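Local coordinates for 2S Albumin protein (Dolichos, PDB 6IX1), which probably serves as a storage protein of the seed, a 2S albumin by name that is built on the four-bladed propeller fold of hemopexin, at residues E180-Y184 with R193-T197; R9-E15 with F175-K179; S2-A6 with F18-N22. All coordinates share one frame; numbering follows the deposited sequence. Where two conformers were deposited one is given.

Contact 1. Residues E180-Y184 with R193-T197; sequences EPEAY and RIKFT. With SO4 (sulfate ion), chain D.
Arg-193 NH1 donates to Glu-182 OE1 at 2.8 Å, closing a salt bridge between two neighbouring antiparallel strands. The oxygen lies close to the guanidinium plane, but the nitrogen meets it on the syn side, 29° out of the carboxylate plane, and the two flat groups are steeply turned against each other. A bend at chi3 (57°) in the otherwise extended arginine brings NH1 to the carboxylate. The guanidinium runs almost parallel to the ring of Tyr-184, with 7° between planes, and the two side chains lie alongside, pointing the same way. Arg-193 CG sits over one ring face near its rim, while CD reaches the hydroxyl, 3.5 Å from OH. A sulfate ion, probably from the crystallisation liquor, lies beside the pair: Tyr-184 OH donates to its O2 at 2.7 Å, and the same oxygen lies over a face of the guanidinium. Gly-32 N and Tyr-191 OH also bind this ion. On the other side of the sheet Ala-183 CB packs on Ile-194 CG1 and on Phe-196 CD1, the latter at 3.9 Å. Pro-181 O, in the residue that follows a cis peptide bond, accepts from Phe-196 N at 2.9 Å, and Pro-181 CG meets Lys-195 CG at 3.5 Å. Reciprocal backbone bonds join Ala-183 and Ile-194, as expected of a beta hairpin, here the middle strands of a four-stranded propeller blade.

Contact 2. Residues R9-E15 with F175-K179; sequences RSSRAYE and FASHK
His-178 enters the loop 9-15 under Tyr-14: its CB lies over the middle of the phenol ring, 3.6 Å from the centroid, in a CH-pi contact. With CG anti to its own carbonyl carbon (chi1 -73°), the imidazole is carried past Tyr-14 into the curl of the loop. There Tyr-14 N and Ala-13 CA cover one ring face, the latter 3.9 Å from His-178 CD2. On the opposite face Arg-9 CG approaches, 3.3 Å from CE1, which at the ring edge also faces Glu-15 O, near the ring plane. ND1 is hydrogen-bonded to the hydroxyl of Tyr-29. At the tip NE2 donates to Ser-10 O at 2.8 Å, in the carbonyl plane but with a bent N-H angle of 136°. Beyond the ring, Arg-9 bends at chi3 so that NH1 donates to Ser-177 O at 3.0 Å, from above the carbonyl plane, while Ala-176 CB lies against one face of the guanidinium. Ala-176 O, 3.2 Å from Arg-9 CD, is buried by aliphatic carbons and has no polar partner. Both ring nitrogens of His-178 are thus engaged and both faces covered, which fixes its rotation and keeps the NE2 proton directed at Ser-10 O.

Contact 3. Residues S2-A6 with F18-N22; sequences SYINA and FFECN
Tyr-3 meets the 18-22 segment through its main chain, its carbonyl oxygen lying 3.7 Å from Glu-20 CB; its side chain leaves the segment and packs on Ala-189 and Pro-224. Glu-20 was modelled in two conformations, so this side-chain approach is uncertain. Ile-4 follows with CG1 anti to the carbonyl carbon (chi1 -60°), which sends CD1 squarely over the centre of the Phe-18 ring, 3.9 Å from the centroid. Ile-4 CG2 touches Phe-18 CD1, so both branches of the isoleucine bear on Phe-18, whose ring also meets Trp-216 edge-to-face.

Asn-5 N donates to Phe-19 O at 2.8 Å. Ala-6 N makes a weak bond of 3.3 Å to the same Phe-19 O. Two successive residues facing one residue of the partner strand make a classic beta bulge, placed where the chain enters strand 6-9, the innermost strand of the first propeller blade.

The carboxamide of Asn-5 reaches farther along the partner chain: OD1 accepts from Cys-21 N at 2.9 Å, the donor tilted 30° from the carbonyl plane. Cys-21 has a positive phi, at the turn after strand 15-20, and this side-chain oxygen takes up its N-H where the strand pairing has ended. An alanine here would keep the bulge amide but remove OD1, and Cys-21 N would probably be left without its acceptor, the turn less firmly held to the N-terminal segment.

Ala-6 O then receives Phe-19 N at 2.9 Å along an almost straight N-H (179°), with Phe-18 CA-H also directed at this oxygen. Ala-6 CB rests against Phe-19 CD2 at 4.1 Å, on the side of the sheet where Phe-19 reaches Ile-62.

From the N terminus, contact 3 comes first, joining 2-6 to 18-22 and closing the loop that holds strands 6-9 and 15-20 of the first blade. Residues 9-15, the turn inside that loop, open contact 2, which closes only at 175-179, some 160 residues on; contacts 2 and 3 therefore cross. Contact 2 brings the first blade to the last and so contributes to closing the propeller. Contact 1 follows in series, a local hairpin of the last blade, whose strand 182-187 pairs with strand 173-176 used by contact 2. Phe-175 and Phe-18 touch between contacts 2 and 3, whereas contacts 1 and 3 have centres about 21 Å apart.

Contact 1. Residues E180-Y184 with R193-T197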
loop_
_atom_site.group_PDB
_atom_site.type_symbol
_atom_site.label_atom_id
_atom_site.label_comp_id
_atom_site.label_asym_id
_atom_site.label_seq_id
_atom_site.Cartn_x
_atom_site.Cartn_y
_atom_site.Cartn_z
ATOM N N GLU A 180 -9.485 2.185 12.508
ATOM C CA GLU A 180 -8.349 1.522 13.167
ATOM C C GLU A 180 -8.884 0.376 13.982
ATOM O O GLU A 180 -9.994 0.486 14.476
ATOM C CB GLU A 180 -7.605 2.502 14.056
ATOM C CG GLU A 180 -6.874 3.578 13.267
ATOM C CD GLU A 180 -5.985 4.387 14.196
ATOM O OE1 GLU A 180 -6.426 4.689 15.295
ATOM O OE2 GLU A 180 -4.923 4.760 13.803
ATOM N N PRO A 181 -8.124 -0.742 14.180
ATOM C CA PRO A 181 -6.833 -1.036 13.557
ATOM C C PRO A 181 -7.013 -2.042 12.424
ATOM O O PRO A 181 -6.470 -3.153 12.400
ATOM C CB PRO A 181 -6.134 -1.725 14.705
ATOM C CG PRO A 181 -7.215 -2.542 15.357
ATOM C CD PRO A 181 -8.509 -1.787 15.138
ATOM N N GLU A 182 -7.838 -1.668 11.463
ATOM C CA GLU A 182 -8.111 -2.538 10.310
ATOM C C GLU A 182 -7.133 -2.221 9.164
ATOM O O GLU A 182 -6.622 -1.115 9.023
ATOM C CB GLU A 182 -9.556 -2.479 9.863
ATOM C CG GLU A 182 -10.492 -2.873 10.946
ATOM C CD GLU A 182 -11.968 -2.963 10.619
ATOM O OE1 GLU A 182 -12.378 -2.632 9.503
ATOM O OE2 GLU A 182 -12.705 -3.345 11.577
ATOM N N ALA A 183 -6.967 -3.211 8.313
ATOM C CA ALA A 183 -6.161 -3.087 7.104
ATOM C C ALA A 183 -6.720 -3.980 6.032
ATOM O O ALA A 183 -7.331 -4.993 6.360
ATOM C CB ALA A 183 -4.727 -3.432 7.365
ATOM N N TYR A 184 -6.466 -3.628 4.778
ATOM C CA TYR A 184 -6.907 -4.415 3.621
ATOM C C TYR A 184 -5.650 -4.974 2.951
ATOM O O TYR A 184 -4.721 -4.225 2.679
ATOM C CB TYR A 184 -7.659 -3.541 2.629
ATOM C CG TYR A 184 -8.973 -3.097 3.119
ATOM C CD1 TYR A 184 -9.105 -1.947 3.859
ATOM C CD2 TYR A 184 -10.111 -3.847 2.890
ATOM C CE1 TYR A 184 -10.340 -1.586 4.386
ATOM C CE2 TYR A 184 -11.339 -3.490 3.411
ATOM C CZ TYR A 184 -11.484 -2.304 4.100
ATOM O OH TYR A 184 -12.676 -1.916 4.646
ATOM N N ARG A 193 -9.829 -8.398 4.778
ATOM C CA ARG A 193 -9.762 -7.330 5.745
ATOM C C ARG A 193 -9.319 -7.963 7.051
ATOM O O ARG A 193 -9.872 -8.973 7.459
ATOM C CB ARG A 193 -11.086 -6.628 5.879
ATOM C CG ARG A 193 -11.097 -5.524 6.929
ATOM C CD ARG A 193 -12.266 -4.611 6.830
ATOM N NE ARG A 193 -13.523 -5.324 6.918
ATOM C CZ ARG A 193 -14.651 -4.918 7.543
ATOM N NH1 ARG A 193 -14.630 -3.886 8.375
ATOM N NH2 ARG A 193 -15.790 -5.572 7.344
ATOM N N ILE A 194 -8.313 -7.329 7.673
ATOM C CA ILE A 194 -7.816 -7.818 8.970
ATOM C C ILE A 194 -7.956 -6.697 9.994
ATOM O O ILE A 194 -7.922 -5.550 9.691
ATOM C CB ILE A 194 -6.354 -8.321 8.858
ATOM C CG1 ILE A 194 -5.386 -7.177 8.594
ATOM C CG2 ILE A 194 -6.265 -9.457 7.861
ATOM C CD1 ILE A 194 -3.924 -7.644 8.772
ATOM N N LYS A 195 -7.980 -7.127 11.246
ATOM C CA LYS A 195 -7.746 -6.299 12.433
ATOM C C LYS A 195 -6.354 -6.729 12.916
ATOM O O LYS A 195 -6.186 -7.850 13.290
ATOM C CB LYS A 195 -8.790 -6.529 13.513
ATOM C CG LYS A 195 -8.713 -5.668 14.727
ATOM C CD LYS A 195 -9.882 -5.941 15.662
ATOM C CE LYS A 195 -9.902 -4.937 16.796
ATOM N NZ LYS A 195 -10.657 -5.372 17.988
ATOM N N PHE A 196 -5.403 -5.825 12.872
ATOM C CA PHE A 196 -4.021 -6.161 13.200
ATOM C C PHE A 196 -3.664 -5.630 14.561
ATOM O O PHE A 196 -4.194 -4.615 15.004
ATOM C CB PHE A 196 -3.022 -5.747 12.116
ATOM C CG PHE A 196 -2.828 -4.267 11.917
ATOM C CD1 PHE A 196 -3.714 -3.509 11.142
ATOM C CD2 PHE A 196 -1.838 -3.590 12.552
ATOM C CE1 PHE A 196 -3.575 -2.128 11.006
ATOM C CE2 PHE A 196 -1.675 -2.246 12.383
ATOM C CZ PHE A 196 -2.566 -1.491 11.660
ATOM N N THR A 197 -2.696 -6.322 15.177
ATOM C CA THR A 197 -2.299 -6.103 16.582
ATOM C C THR A 197 -0.780 -5.991 16.665
ATOM O O THR A 197 -0.068 -6.997 16.863
ATOM C CB THR A 197 -2.825 -7.196 17.496
ATOM O OG1 THR A 197 -2.298 -8.464 17.107
ATOM C CG2 THR A 197 -4.329 -7.230 17.532
HETATM S S SO4 D . -14.946 -4.668 3.263
HETATM O O1 SO4 D . -16.354 -4.856 3.213
HETATM O O2 SO4 D . -14.714 -3.629 4.208
HETATM O O3 SO4 D . -14.467 -4.265 2.043
HETATM O O4 SO4 D . -14.233 -5.854 3.644
#

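Contact 2. Residues R9-E15 with F175-K179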
loop_
_atom_site.group_PDB
_atom_site.type_symbol
_atom_site.label_atom_id
_atom_site.label_comp_id
_atom_site.label_asym_id
_atom_site.label_seq_id
_atom_site.Cartn_x
_atom_site.Cartn_y
_atom_site.Cartn_z
ATOM N N ARG A 9 -3.673 5.010 2.146
ATOM C CA ARG A 9 -4.759 5.686 2.845
ATOM C C ARG A 9 -4.556 7.194 2.786
ATOM O O ARG A 9 -3.491 7.719 3.153
ATOM C CB ARG A 9 -4.741 5.209 4.318
ATOM C CG ARG A 9 -5.803 5.854 5.164
ATOM C CD ARG A 9 -5.768 5.509 6.615
ATOM N NE ARG A 9 -4.524 5.885 7.241
ATOM C CZ ARG A 9 -4.217 5.551 8.510
ATOM N NH1 ARG A 9 -4.982 4.766 9.205
ATOM N NH2 ARG A 9 -3.020 5.929 8.982
ATOM N N SER A 10 -5.579 7.919 2.311
ATOM C CA SER A 10 -5.476 9.367 2.221
ATOM C C SER A 10 -5.624 9.980 3.616
ATOM O O SER A 10 -6.301 9.472 4.492
ATOM C CB SER A 10 -6.571 9.919 1.343
ATOM O OG SER A 10 -6.448 11.307 1.266
ATOM N N SER A 11 -5.058 11.193 3.749
ATOM C CA SER A 11 -5.446 12.103 4.844
ATOM C C SER A 11 -6.946 12.473 4.847
ATOM O O SER A 11 -7.484 12.745 5.905
ATOM C CB SER A 11 -4.596 13.347 4.789
ATOM O OG SER A 11 -4.862 14.004 3.559
ATOM N N ARG A 12 -7.600 12.349 3.711
ATOM C CA ARG A 12 -9.050 12.636 3.634
ATOM C C ARG A 12 -9.828 11.457 4.119
ATOM O O ARG A 12 -9.548 10.295 3.636
ATOM C CB ARG A 12 -9.382 12.986 2.188
ATOM C CG ARG A 12 -8.789 14.324 1.734
ATOM C CD ARG A 12 -9.379 15.506 2.429
ATOM N NE ARG A 12 -8.779 16.726 2.139
ATOM C CZ ARG A 12 -9.172 17.573 1.182
ATOM N NH1 ARG A 12 -10.088 17.202 0.316
ATOM N NH2 ARG A 12 -8.608 18.762 1.095
ATOM N N ALA A 13 -10.778 11.645 4.998
ATOM C CA ALA A 13 -11.464 10.541 5.655
ATOM C C ALA A 13 -12.074 9.605 4.626
ATOM O O ALA A 13 -12.779 10.006 3.690
ATOM C CB ALA A 13 -12.487 11.037 6.635
ATOM N N TYR A 14 -11.817 8.322 4.822
ATOM C CA TYR A 14 -12.410 7.261 3.994
ATOM C C TYR A 14 -12.147 7.415 2.506
ATOM O O TYR A 14 -12.911 6.903 1.701
ATOM C CB TYR A 14 -13.879 6.969 4.350
ATOM C CG TYR A 14 -13.962 6.376 5.729
ATOM C CD1 TYR A 14 -13.769 5.020 5.896
ATOM C CD2 TYR A 14 -14.156 7.108 6.894
ATOM C CE1 TYR A 14 -13.689 4.458 7.166
ATOM C CE2 TYR A 14 -14.060 6.562 8.166
ATOM C CZ TYR A 14 -13.865 5.210 8.305
ATOM O OH TYR A 14 -13.820 4.600 9.538
ATOM N N GLU A 15 -10.976 7.953 2.192
ATOM C CA GLU A 15 -10.469 7.934 0.816
ATOM C C GLU A 15 -9.208 7.042 0.732
ATOM O O GLU A 15 -8.326 7.122 1.609
ATOM C CB GLU A 15 -10.175 9.346 0.298
ATOM C CG GLU A 15 -11.410 10.174 0.258
ATOM C CD GLU A 15 -11.269 11.557 -0.366
ATOM O OE1 GLU A 15 -10.411 11.731 -1.239
ATOM O OE2 GLU A 15 -12.148 12.400 -0.034
ATOM N N PHE A 175 -3.490 -1.450 2.325
ATOM C CA PHE A 175 -3.531 -0.130 2.980
ATOM C C PHE A 175 -4.203 -0.238 4.344
ATOM O O PHE A 175 -5.055 -1.095 4.594
ATOM C CB PHE A 175 -4.252 0.911 2.087
ATOM C CG PHE A 175 -5.731 0.776 1.967
ATOM C CD1 PHE A 175 -6.274 -0.146 1.100
ATOM C CD2 PHE A 175 -6.574 1.607 2.690
ATOM C CE1 PHE A 175 -7.661 -0.251 0.965
ATOM C CE2 PHE A 175 -7.955 1.469 2.576
ATOM C CZ PHE A 175 -8.494 0.541 1.753
ATOM N N ALA A 176 -3.827 0.665 5.216
ATOM C CA ALA A 176 -4.470 0.755 6.502
ATOM C C ALA A 176 -5.822 1.471 6.358
ATOM O O ALA A 176 -5.919 2.462 5.637
ATOM C CB ALA A 176 -3.620 1.624 7.397
ATOM N N SER A 177 -6.818 0.956 7.037
ATOM C CA SER A 177 -8.139 1.620 7.013
ATOM C C SER A 177 -8.172 2.866 7.873
ATOM O O SER A 177 -7.373 2.985 8.808
ATOM C CB SER A 177 -9.178 0.642 7.521
ATOM O OG SER A 177 -10.445 1.176 7.432
ATOM N N HIS A 178 -9.098 3.752 7.565
ATOM C CA HIS A 178 -9.431 4.818 8.518
ATOM C C HIS A 178 -10.076 4.282 9.788
ATOM O O HIS A 178 -10.094 4.980 10.780
ATOM C CB HIS A 178 -10.367 5.831 7.811
ATOM C CG HIS A 178 -9.618 6.666 6.810
ATOM N ND1 HIS A 178 -9.435 6.289 5.512
ATOM C CD2 HIS A 178 -8.988 7.863 6.953
ATOM C CE1 HIS A 178 -8.764 7.234 4.880
ATOM N NE2 HIS A 178 -8.475 8.184 5.729
ATOM N N LYS A 179 -10.640 3.092 9.655
ATOM C CA LYS A 179 -11.216 2.436 10.833
ATOM C C LYS A 179 -10.127 1.618 11.503
ATOM O O LYS A 179 -9.749 0.554 11.032
ATOM C CB LYS A 179 -12.390 1.566 10.453
ATOM C CG LYS A 179 -13.106 0.882 11.598
ATOM C CD LYS A 179 -14.237 -0.016 11.151
ATOM C CE LYS A 179 -14.807 -0.876 12.257
ATOM N NZ LYS A 179 -15.328 -0.009 13.328
#

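Contact 3. Residues S2-A6 with F18-N22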
loop_
_atom_site.group_PDB
_atom_site.type_symbol
_atom_site.label_atom_id
_atom_site.label_comp_id
_atom_site.label_asym_id
_atom_site.label_seq_id
_atom_site.Cartn_x
_atom_site.Cartn_y
_atom_site.Cartn_z
ATOM N N SER A 2 -4.549 -8.718 -14.225
ATOM C CA SER A 2 -3.939 -7.974 -13.091
ATOM C C SER A 2 -4.937 -7.093 -12.338
ATOM O O SER A 2 -5.902 -6.578 -12.964
ATOM C CB SER A 2 -2.824 -7.153 -13.616
ATOM O OG SER A 2 -1.989 -6.847 -12.554
ATOM N N TYR A 3 -4.689 -6.852 -11.057
ATOM C CA TYR A 3 -5.679 -6.174 -10.193
ATOM C C TYR A 3 -5.032 -4.924 -9.617
ATOM O O TYR A 3 -4.734 -4.007 -10.393
ATOM C CB TYR A 3 -6.383 -7.122 -9.233
ATOM C CG TYR A 3 -7.143 -8.177 -9.995
ATOM C CD1 TYR A 3 -6.507 -9.305 -10.488
ATOM C CD2 TYR A 3 -8.506 -8.095 -10.141
ATOM C CE1 TYR A 3 -7.217 -10.258 -11.194
ATOM C CE2 TYR A 3 -9.247 -9.075 -10.792
ATOM C CZ TYR A 3 -8.594 -10.156 -11.347
ATOM O OH TYR A 3 -9.295 -11.114 -12.051
ATOM N N ILE A 4 -4.879 -4.903 -8.309
ATOM C CA ILE A 4 -4.329 -3.720 -7.614
ATOM C C ILE A 4 -2.837 -3.908 -7.355
ATOM O O ILE A 4 -2.466 -4.920 -6.719
ATOM C CB ILE A 4 -5.159 -3.370 -6.373
ATOM C CG1 ILE A 4 -6.605 -3.057 -6.785
ATOM C CG2 ILE A 4 -4.561 -2.234 -5.600
ATOM C CD1 ILE A 4 -7.614 -2.929 -5.631
ATOM N N ASN A 5 -2.002 -2.995 -7.789
ATOM C CA ASN A 5 -0.567 -3.058 -7.602
ATOM C C ASN A 5 -0.096 -2.267 -6.402
ATOM O O ASN A 5 0.984 -2.615 -5.901
ATOM C CB ASN A 5 0.197 -2.556 -8.831
ATOM C CG ASN A 5 -0.183 -3.300 -10.055
ATOM O OD1 ASN A 5 -0.881 -2.827 -10.949
ATOM N ND2 ASN A 5 0.415 -4.467 -10.181
ATOM N N ALA A 6 -0.804 -1.292 -5.912
ATOM C CA ALA A 6 -0.435 -0.568 -4.714
ATOM C C ALA A 6 -1.625 0.172 -4.152
ATOM O O ALA A 6 -2.553 0.497 -4.941
ATOM C CB ALA A 6 0.720 0.385 -5.015
ATOM N N PHE A 18 -5.760 3.731 -5.213
ATOM C CA PHE A 18 -5.395 2.437 -5.782
ATOM C C PHE A 18 -4.647 2.649 -7.079
ATOM O O PHE A 18 -5.169 3.345 -7.947
ATOM C CB PHE A 18 -6.590 1.540 -6.085
ATOM C CG PHE A 18 -7.401 1.067 -4.912
ATOM C CD1 PHE A 18 -6.818 0.474 -3.859
ATOM C CD2 PHE A 18 -8.773 1.147 -4.892
ATOM C CE1 PHE A 18 -7.549 -0.016 -2.805
ATOM C CE2 PHE A 18 -9.519 0.605 -3.883
ATOM C CZ PHE A 18 -8.898 0.025 -2.814
ATOM N N PHE A 19 -3.477 2.010 -7.180
ATOM C CA PHE A 19 -2.656 2.065 -8.410
ATOM C C PHE A 19 -2.718 0.741 -9.153
ATOM O O PHE A 19 -2.634 -0.343 -8.541
ATOM C CB PHE A 19 -1.193 2.410 -8.043
ATOM C CG PHE A 19 -1.148 3.754 -7.378
ATOM C CD1 PHE A 19 -1.086 4.908 -8.113
ATOM C CD2 PHE A 19 -1.248 3.842 -6.027
ATOM C CE1 PHE A 19 -1.152 6.146 -7.493
ATOM C CE2 PHE A 19 -1.304 5.086 -5.413
ATOM C CZ PHE A 19 -1.258 6.222 -6.154
ATOM N N GLU A 20 -2.923 0.835 -10.467
ATOM C CA GLU A 20 -3.077 -0.300 -11.388
ATOM C C GLU A 20 -2.246 0.057 -12.614
ATOM O O GLU A 20 -2.641 0.909 -13.413
ATOM C CB GLU A 20 -4.539 -0.539 -11.697
ATOM C CG GLU A 20 -5.384 -0.532 -10.448
ATOM C CD GLU A 20 -6.656 0.306 -10.562
ATOM O OE1 GLU A 20 -7.444 -0.341 -10.592
ATOM O OE2 GLU A 20 -6.722 1.611 -10.694
ATOM N N CYS A 21 -1.079 -0.558 -12.703
ATOM C CA CYS A 21 -0.125 -0.273 -13.763
ATOM C C CYS A 21 0.201 1.217 -13.673
ATOM O O CYS A 21 0.602 1.719 -12.635
ATOM C CB CYS A 21 -0.578 -0.764 -15.133
ATOM S SG CYS A 21 -0.875 -2.522 -15.050
ATOM N N ASN A 22 0.077 1.884 -14.798
ATOM C CA ASN A 22 0.363 3.336 -14.932
ATOM C C ASN A 22 -0.827 4.225 -14.614
ATOM O O ASN A 22 -0.703 5.462 -14.872
ATOM C CB ASN A 22 0.913 3.666 -16.325
ATOM C CG ASN A 22 -0.082 3.350 -17.433
ATOM O OD1 ASN A 22 -1.032 2.604 -17.229
ATOM N ND2 ASN A 22 0.188 3.813 -18.637
#